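Local atomic coordinates of beta-ketoacyl-[acyl-carrier-protein] synthase FabY (PDB entry 4CW4), a protein that catalyses the condensation of acetyl-CoA with malonyl-ACP to give acetoacetyl-ACP, the primer that starts fatty acid synthesis. Residues A[427-441]-A[461-473]. Numbering follows the deposited sequence.
Sequences LDTVRHASFVHAHGS and FGIDGWPVTAVKA
F461 O, the last carbonyl before G462 turns out of its helix in a Schellman motif, is gripped side-on by R431. NE comes in nearly straight (R431 NE to F461 O 2.8 Å), while NH2 reaches the same oxygen from above the carbonyl plane on a more bent bond. The oxygen lies in the guanidinium plane, and L427 CD1 lies over one face of that group, toward the rim.

W466 is fixed at its edge and on both faces. Its NE1 donates to S434 OG (2.9 Å), the hydroxyl itself bonding in the carbonyl plane to V430 O. V436 CG2 sits over the centre of the six-membered ring, 3.5 Å from its centroid, a CH-pi contact; I463 CD1 covers the opposite face nearer the rim.

The strands pair in parallel through V436 N to P467 O (2.8 Å), T469 N to V436 O and A438 N to T469 O. On the other side of the sheet, T469 CG2 lies over the centre of the H437 ring, a CH-pi contact 3.5 Å from its centroid. With OG1 anti to the backbone N (chi1 -172°) and bonded to P500 O, the methyl is the branch left for the ring.

Past the strands, K472 bends at its tip (chi4 60°) and puts NZ on a lone pair of H439 O at 2.8 Å; water 5 links NZ to ND1 of H439, a predicted active-site residue near C286.

Helix 444-461, whose E450 takes the backbone N-H of both H439 and G440, connects the strands as a beta-alpha-beta unit of the thiolase-like fold and packs against W466; helix 482-496 covers F435 and H437, and strands 532-539 and 517-519 extend the sheet beyond 434-437 and 466-469 respectively.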
loop_
_atom_site.group_PDB
_atom_site.type_symbol
_atom_site.label_atom_id
_atom_site.label_comp_id
_atom_site.label_asym_id
_atom_site.label_seq_id
_atom_site.Cartn_x
_atom_site.Cartn_y
_atom_site.Cartn_z
ATOM N N LEU A 427 1.484 -29.940 21.546
ATOM C CA LEU A 427 1.741 -29.092 22.704
ATOM C C LEU A 427 3.166 -29.190 23.219
ATOM O O LEU A 427 3.744 -28.191 23.613
ATOM C CB LEU A 427 0.820 -29.466 23.861
ATOM C CG LEU A 427 -0.323 -28.555 24.255
ATOM C CD1 LEU A 427 -0.984 -29.147 25.500
ATOM C CD2 LEU A 427 0.123 -27.096 24.473
ATOM N N ASP A 428 3.717 -30.401 23.265
ATOM C CA ASP A 428 5.064 -30.590 23.806
ATOM C C ASP A 428 6.089 -29.804 23.001
ATOM O O ASP A 428 6.950 -29.126 23.571
ATOM C CB ASP A 428 5.439 -32.071 23.833
ATOM C CG ASP A 428 6.825 -32.305 24.412
ATOM O OD1 ASP A 428 6.981 -32.154 25.636
ATOM O OD2 ASP A 428 7.757 -32.619 23.638
ATOM N N THR A 429 5.996 -29.881 21.676
ATOM C CA THR A 429 6.944 -29.163 20.821
ATOM C C THR A 429 6.790 -27.647 20.976
ATOM O O THR A 429 7.766 -26.924 20.999
ATOM C CB THR A 429 6.813 -29.597 19.352
ATOM O OG1 THR A 429 7.211 -30.964 19.234
ATOM C CG2 THR A 429 7.711 -28.758 18.457
ATOM N N VAL A 430 5.566 -27.165 21.092
ATOM C CA VAL A 430 5.366 -25.747 21.352
ATOM C C VAL A 430 5.946 -25.353 22.720
ATOM O O VAL A 430 6.613 -24.327 22.848
ATOM C CB VAL A 430 3.886 -25.366 21.244
ATOM C CG1 VAL A 430 3.636 -23.946 21.780
ATOM C CG2 VAL A 430 3.433 -25.452 19.793
ATOM N N ARG A 431 5.727 -26.188 23.732
ATOM C CA ARG A 431 6.184 -25.861 25.072
ATOM C C ARG A 431 7.687 -25.900 25.237
ATOM O O ARG A 431 8.220 -25.151 26.035
ATOM C CB ARG A 431 5.539 -26.785 26.108
ATOM C CG ARG A 431 4.087 -26.434 26.369
ATOM C CD ARG A 431 3.411 -27.486 27.251
ATOM N NE ARG A 431 2.052 -27.073 27.583
ATOM C CZ ARG A 431 1.125 -27.872 28.098
ATOM N NH1 ARG A 431 1.393 -29.154 28.358
ATOM N NH2 ARG A 431 -0.081 -27.389 28.352
ATOM N N HIS A 432 8.373 -26.777 24.512
ATOM C CA HIS A 432 9.788 -27.003 24.769
ATOM C C HIS A 432 10.712 -26.802 23.585
ATOM O O HIS A 432 11.925 -26.874 23.740
ATOM C CB HIS A 432 9.967 -28.413 25.339
ATOM C CG HIS A 432 9.186 -28.644 26.587
ATOM N ND1 HIS A 432 9.503 -28.037 27.782
ATOM C CD2 HIS A 432 8.074 -29.380 26.820
ATOM C CE1 HIS A 432 8.637 -28.412 28.705
ATOM N NE2 HIS A 432 7.757 -29.222 28.147
ATOM N N ALA A 433 10.154 -26.500 22.418
ATOM C CA ALA A 433 10.968 -26.315 21.228
ATOM C C ALA A 433 10.432 -25.201 20.344
ATOM O O ALA A 433 10.538 -25.272 19.121
ATOM C CB ALA A 433 11.067 -27.610 20.449
ATOM N N SER A 434 9.877 -24.162 20.965
ATOM C CA SER A 434 9.475 -22.973 20.212
ATOM C C SER A 434 10.109 -21.722 20.804
ATOM O O SER A 434 10.483 -21.703 21.976
ATOM C CB SER A 434 7.940 -22.834 20.121
ATOM O OG SER A 434 7.386 -22.311 21.304
ATOM N N PHE A 435 10.241 -20.690 19.975
ATOM C CA PHE A 435 10.764 -19.401 20.409
ATOM C C PHE A 435 9.991 -18.281 19.723
ATOM O O PHE A 435 9.266 -18.506 18.744
ATOM C CB PHE A 435 12.287 -19.295 20.201
ATOM C CG PHE A 435 12.754 -19.244 18.754
ATOM C CD1 PHE A 435 12.657 -20.351 17.916
ATOM C CD2 PHE A 435 13.367 -18.096 18.259
ATOM C CE1 PHE A 435 13.131 -20.294 16.598
ATOM C CE2 PHE A 435 13.827 -18.037 16.951
ATOM C CZ PHE A 435 13.711 -19.141 16.126
ATOM N N VAL A 436 10.141 -17.080 20.268
ATOM C CA VAL A 436 9.443 -15.911 19.763
ATOM C C VAL A 436 10.449 -14.900 19.240
ATOM O O VAL A 436 11.399 -14.514 19.924
ATOM C CB VAL A 436 8.607 -15.230 20.873
ATOM C CG1 VAL A 436 7.907 -13.965 20.335
ATOM C CG2 VAL A 436 7.597 -16.193 21.483
ATOM N N HIS A 437 10.248 -14.490 18.000
ATOM C CA HIS A 437 10.884 -13.297 17.461
ATOM C C HIS A 437 9.985 -12.135 17.830
ATOM O O HIS A 437 8.989 -11.841 17.151
ATOM C CB HIS A 437 11.099 -13.411 15.948
ATOM C CG HIS A 437 12.535 -13.606 15.593
ATOM N ND1 HIS A 437 13.413 -12.552 15.529
ATOM C CD2 HIS A 437 13.265 -14.731 15.368
ATOM C CE1 HIS A 437 14.625 -13.012 15.270
ATOM N NE2 HIS A 437 14.559 -14.332 15.162
ATOM N N ALA A 438 10.335 -11.489 18.938
ATOM C CA ALA A 438 9.535 -10.412 19.463
ATOM C C ALA A 438 9.609 -9.215 18.554
ATOM O O ALA A 438 10.621 -8.960 17.918
ATOM C CB ALA A 438 10.011 -10.014 20.836
ATOM N N HIS A 439 8.522 -8.472 18.538
ATOM C CA HIS A 439 8.479 -7.203 17.841
ATOM C C HIS A 439 9.626 -6.339 18.362
ATOM O O HIS A 439 10.399 -5.803 17.584
ATOM C CB HIS A 439 7.138 -6.523 18.059
ATOM C CG HIS A 439 7.029 -5.205 17.375
ATOM N ND1 HIS A 439 7.119 -5.074 16.005
ATOM C CD2 HIS A 439 6.852 -3.954 17.867
ATOM C CE1 HIS A 439 6.981 -3.799 15.680
ATOM N NE2 HIS A 439 6.839 -3.097 16.793
ATOM N N GLY A 440 9.728 -6.226 19.683
ATOM C CA GLY A 440 10.923 -5.698 20.338
ATOM C C GLY A 440 11.444 -4.421 19.715
ATOM O O GLY A 440 12.581 -4.376 19.263
ATOM N N SER A 441 10.622 -3.383 19.717
ATOM C CA SER A 441 10.927 -2.165 18.975
ATOM C C SER A 441 11.786 -1.177 19.753
ATOM O O SER A 441 12.208 -0.180 19.185
ATOM C CB SER A 441 9.621 -1.484 18.559
ATOM O OG SER A 441 8.774 -1.357 19.678
ATOM N N PHE A 461 -1.022 -21.496 27.463
ATOM C CA PHE A 461 -0.613 -22.728 26.787
ATOM C C PHE A 461 0.383 -23.548 27.619
ATOM O O PHE A 461 0.924 -24.544 27.148
ATOM C CB PHE A 461 -0.065 -22.407 25.389
ATOM C CG PHE A 461 -1.135 -21.999 24.421
ATOM C CD1 PHE A 461 -1.815 -22.952 23.680
ATOM C CD2 PHE A 461 -1.490 -20.666 24.272
ATOM C CE1 PHE A 461 -2.818 -22.578 22.796
ATOM C CE2 PHE A 461 -2.508 -20.294 23.397
ATOM C CZ PHE A 461 -3.163 -21.256 22.664
ATOM N N GLY A 462 0.622 -23.131 28.856
ATOM C CA GLY A 462 1.475 -23.895 29.754
ATOM C C GLY A 462 2.930 -23.899 29.340
ATOM O O GLY A 462 3.628 -24.882 29.560
ATOM N N ILE A 463 3.394 -22.787 28.766
ATOM C CA ILE A 463 4.781 -22.630 28.369
ATOM C C ILE A 463 5.519 -21.912 29.485
ATOM O O ILE A 463 4.997 -20.964 30.068
ATOM C CB ILE A 463 4.894 -21.762 27.096
ATOM C CG1 ILE A 463 3.942 -22.293 26.016
ATOM C CG2 ILE A 463 6.324 -21.744 26.602
ATOM C CD1 ILE A 463 3.886 -21.433 24.741
ATOM N N ASP A 464 6.734 -22.357 29.774
ATOM C CA ASP A 464 7.592 -21.651 30.716
ATOM C C ASP A 464 8.947 -21.447 30.048
ATOM O O ASP A 464 9.291 -22.176 29.129
ATOM C CB ASP A 464 7.725 -22.436 32.021
ATOM C CG ASP A 464 8.281 -21.590 33.157
ATOM O OD1 ASP A 464 8.232 -20.334 33.073
ATOM O OD2 ASP A 464 8.767 -22.182 34.137
ATOM N N GLY A 465 9.694 -20.440 30.488
ATOM C CA GLY A 465 11.004 -20.155 29.923
ATOM C C GLY A 465 10.984 -19.972 28.411
ATOM O O GLY A 465 11.883 -20.432 27.702
ATOM N N TRP A 466 9.948 -19.310 27.909
ATOM C CA TRP A 466 9.739 -19.183 26.461
ATOM C C TRP A 466 10.838 -18.305 25.898
ATOM O O TRP A 466 10.914 -17.128 26.239
ATOM C CB TRP A 466 8.400 -18.536 26.168
ATOM C CG TRP A 466 7.732 -18.887 24.857
ATOM C CD1 TRP A 466 8.099 -19.832 23.958
ATOM C CD2 TRP A 466 6.546 -18.278 24.347
ATOM N NE1 TRP A 466 7.211 -19.852 22.902
ATOM C CE2 TRP A 466 6.242 -18.908 23.126
ATOM C CE3 TRP A 466 5.714 -17.262 24.816
ATOM C CZ2 TRP A 466 5.125 -18.556 22.359
ATOM C CZ3 TRP A 466 4.610 -16.906 24.058
ATOM C CH2 TRP A 466 4.319 -17.563 22.843
ATOM N N PRO A 467 11.695 -18.862 25.040
ATOM C CA PRO A 467 12.820 -18.038 24.592
ATOM C C PRO A 467 12.377 -16.925 23.658
ATOM O O PRO A 467 11.588 -17.140 22.715
ATOM C CB PRO A 467 13.741 -19.037 23.877
ATOM C CG PRO A 467 13.305 -20.383 24.393
ATOM C CD PRO A 467 11.837 -20.266 24.614
ATOM N N VAL A 468 12.911 -15.736 23.933
ATOM C CA VAL A 468 12.598 -14.521 23.190
ATOM C C VAL A 468 13.873 -13.891 22.630
ATOM O O VAL A 468 14.879 -13.756 23.329
ATOM C CB VAL A 468 11.875 -13.489 24.104
ATOM C CG1 VAL A 468 11.648 -12.160 23.388
ATOM C CG2 VAL A 468 10.565 -14.041 24.628
ATOM N N THR A 469 13.819 -13.487 21.365
ATOM C CA THR A 469 14.905 -12.769 20.721
ATOM C C THR A 469 14.319 -11.534 20.022
ATOM O O THR A 469 13.115 -11.468 19.793
ATOM C CB THR A 469 15.673 -13.698 19.758
ATOM O OG1 THR A 469 16.852 -13.042 19.254
ATOM C CG2 THR A 469 14.800 -14.173 18.603
ATOM N N ALA A 470 15.169 -10.544 19.737
ATOM C CA ALA A 470 14.713 -9.253 19.211
ATOM C C ALA A 470 15.689 -8.695 18.172
ATOM O O ALA A 470 16.697 -8.094 18.500
ATOM C CB ALA A 470 14.511 -8.268 20.352
ATOM N N VAL A 471 15.378 -8.942 16.905
ATOM C CA VAL A 471 16.310 -8.641 15.829
ATOM C C VAL A 471 16.583 -7.133 15.719
ATOM O O VAL A 471 17.646 -6.733 15.247
ATOM C CB VAL A 471 15.801 -9.196 14.481
ATOM C CG1 VAL A 471 14.673 -8.313 13.924
ATOM C CG2 VAL A 471 16.946 -9.350 13.483
ATOM N N LYS A 472 15.642 -6.299 16.167
ATOM C CA LYS A 472 15.811 -4.842 16.041
ATOM C C LYS A 472 16.954 -4.316 16.903
ATOM O O LYS A 472 17.450 -3.210 16.680
ATOM C CB LYS A 472 14.515 -4.094 16.371
ATOM C CG LYS A 472 13.373 -4.356 15.376
ATOM C CD LYS A 472 12.085 -3.647 15.783
ATOM C CE LYS A 472 10.924 -3.948 14.833
ATOM N NZ LYS A 472 10.601 -5.400 14.778
ATOM N N ALA A 473 17.398 -5.099 17.882
ATOM C CA ALA A 473 18.579 -4.708 18.648
ATOM C C ALA A 473 19.793 -4.561 17.731
ATOM O O ALA A 473 20.666 -3.701 17.948
ATOM C CB ALA A 473 18.869 -5.747 19.720
HETATM O O HOH W 1 7.733 -24.956 28.708
HETATM O O HOH W 2 9.886 -22.883 26.317
HETATM O O HOH W 3 12.729 -10.028 16.495
HETATM O O HOH W 4 13.103 -6.867 17.628
HETATM O O HOH W 5 8.097 -6.371 13.680
#